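Local structure of LPXTG cell wall surface protein (4IGB) at residues E209-K214 and L260-N265. The protein is probably a surface adhesin of Streptococcus gordonii, linked to the cell wall peptidoglycan, and is represented here by its two N-terminal domains. Sequence-based numbering, arbitrary orientation.
Sequences ETFYVK and LALRSN
Phe211 and Leu262 meet side chain to side chain between two beta-sheets of the N-terminal domain. Strand 210-214 belongs to a large antiparallel sheet, and strand 261-264 to a smaller mixed one. The strands do not pair: no hydrogen bond links them, and the CA atoms of Val213 and Leu262 are 9.5 Å apart. The contact is therefore a small apolar bridge between sheets, burying 113 Å² in all.

The tight part is a single methyl group. Leu262 CD1 comes to 3.6 Å from Phe211 CE2, meeting the ring obliquely. The two side chains approach from opposite directions. In Phe211, CG is anti to the backbone N (chi1 178°), which carries the ring toward Leu262. Val213 supplies a second, looser touch. Its CG2 lies 4.2 Å from the same CD1, so one leucine methyl serves both residues. All three side chains are buried. Trp242 touches Val213 as well, and Pro196 touches Phe211.

The contact between the two segments weakens at Leu260, which packs on Trp242 instead. Its CB is directed at strand 210-214, yet CD2 stays 5.1 Å from Phe211 CD2. The solvent side lies off this apolar patch, at partly exposed Lys214, which forms a salt bridge with Asp175, whereas Arg263 is buried and charge-paired with Glu288 and Asp418. Back at the close point, the Phe211 ring atom next to CE2, CZ, is already 4.3 Å from Leu262 CD1.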
# COMPACT_ATOMS: atom_id res chain seq x y z
N GLU B 209 16.57 -15.52 -4.15
CA GLU B 209 15.95 -14.27 -3.76
C GLU B 209 14.48 -14.49 -3.42
O GLU B 209 13.73 -15.05 -4.21
CB GLU B 209 16.06 -13.26 -4.90
CG GLU B 209 15.52 -11.89 -4.54
CD GLU B 209 15.82 -10.87 -5.62
OE1 GLU B 209 16.12 -11.28 -6.76
OE2 GLU B 209 15.76 -9.66 -5.31
N THR B 210 14.08 -14.03 -2.23
CA THR B 210 12.76 -14.29 -1.71
C THR B 210 12.12 -13.05 -1.09
O THR B 210 12.76 -12.36 -0.28
CB THR B 210 12.84 -15.35 -0.60
OG1 THR B 210 13.49 -16.52 -1.11
CG2 THR B 210 11.45 -15.71 -0.08
N PHE B 211 10.88 -12.76 -1.49
CA PHE B 211 10.03 -11.77 -0.83
C PHE B 211 8.97 -12.52 -0.07
O PHE B 211 8.39 -13.49 -0.59
CB PHE B 211 9.34 -10.88 -1.87
CG PHE B 211 8.39 -9.85 -1.27
CD1 PHE B 211 8.88 -8.64 -0.77
CD2 PHE B 211 7.03 -10.07 -1.23
CE1 PHE B 211 8.01 -7.68 -0.22
CE2 PHE B 211 6.16 -9.13 -0.69
CZ PHE B 211 6.65 -7.93 -0.18
N TYR B 212 8.68 -12.09 1.16
CA TYR B 212 7.62 -12.75 1.90
C TYR B 212 6.73 -11.81 2.69
O TYR B 212 7.11 -10.68 2.97
CB TYR B 212 8.17 -13.85 2.79
CG TYR B 212 9.11 -13.43 3.89
CD1 TYR B 212 10.49 -13.54 3.73
CD2 TYR B 212 8.63 -12.99 5.12
CE1 TYR B 212 11.36 -13.19 4.75
CE2 TYR B 212 9.48 -12.66 6.14
CZ TYR B 212 10.84 -12.75 5.96
OH TYR B 212 11.69 -12.40 6.98
N VAL B 213 5.54 -12.29 3.01
CA VAL B 213 4.62 -11.55 3.85
C VAL B 213 4.27 -12.46 5.01
O VAL B 213 3.77 -13.56 4.81
CB VAL B 213 3.34 -11.21 3.09
CG1 VAL B 213 2.33 -10.51 4.00
CG2 VAL B 213 3.68 -10.35 1.86
N LYS B 214 4.57 -12.00 6.22
CA LYS B 214 4.19 -12.73 7.43
C LYS B 214 2.68 -12.65 7.64
O LYS B 214 2.06 -11.65 7.29
CB LYS B 214 4.94 -12.15 8.63
CG LYS B 214 6.42 -12.60 8.67
CD LYS B 214 7.24 -11.74 9.60
CE LYS B 214 6.78 -11.82 11.07
NZ LYS B 214 7.44 -10.70 11.86
N LEU B 260 4.73 -9.10 -8.43
CA LEU B 260 3.33 -9.29 -8.09
C LEU B 260 2.83 -8.07 -7.33
O LEU B 260 3.62 -7.22 -6.96
CB LEU B 260 3.13 -10.55 -7.24
CG LEU B 260 3.78 -10.56 -5.85
CD1 LEU B 260 3.03 -11.50 -4.91
CD2 LEU B 260 5.24 -10.95 -5.93
N ALA B 261 1.52 -8.01 -7.09
CA ALA B 261 0.91 -6.89 -6.39
C ALA B 261 0.06 -7.40 -5.24
O ALA B 261 -0.69 -8.37 -5.39
CB ALA B 261 0.09 -6.02 -7.32
N LEU B 262 0.16 -6.72 -4.11
CA LEU B 262 -0.50 -7.11 -2.87
C LEU B 262 -1.21 -5.91 -2.24
O LEU B 262 -0.58 -4.87 -1.99
CB LEU B 262 0.53 -7.65 -1.87
CG LEU B 262 1.39 -8.85 -2.31
CD1 LEU B 262 2.84 -8.67 -1.92
CD2 LEU B 262 0.86 -10.14 -1.69
N ARG B 263 -2.51 -6.05 -2.02
CA ARG B 263 -3.30 -5.05 -1.31
C ARG B 263 -3.58 -5.56 0.10
O ARG B 263 -4.20 -6.61 0.26
CB ARG B 263 -4.61 -4.77 -2.04
CG ARG B 263 -5.60 -3.91 -1.23
CD ARG B 263 -7.03 -4.18 -1.63
NE ARG B 263 -7.34 -3.75 -3.00
CZ ARG B 263 -8.42 -4.16 -3.65
NH1 ARG B 263 -9.26 -5.02 -3.06
NH2 ARG B 263 -8.67 -3.73 -4.88
N SER B 264 -3.08 -4.85 1.10
CA SER B 264 -3.28 -5.24 2.50
C SER B 264 -4.73 -5.13 2.96
O SER B 264 -5.54 -4.43 2.36
CB SER B 264 -2.38 -4.39 3.42
OG SER B 264 -2.63 -4.70 4.79
N ASN B 265 -5.05 -5.83 4.04
CA ASN B 265 -6.29 -5.59 4.77
C ASN B 265 -6.28 -4.24 5.50
O ASN B 265 -7.33 -3.75 5.92
CB ASN B 265 -6.53 -6.69 5.81
CG ASN B 265 -7.00 -7.98 5.19
OD1 ASN B 265 -7.62 -7.97 4.12
ND2 ASN B 265 -6.72 -9.11 5.84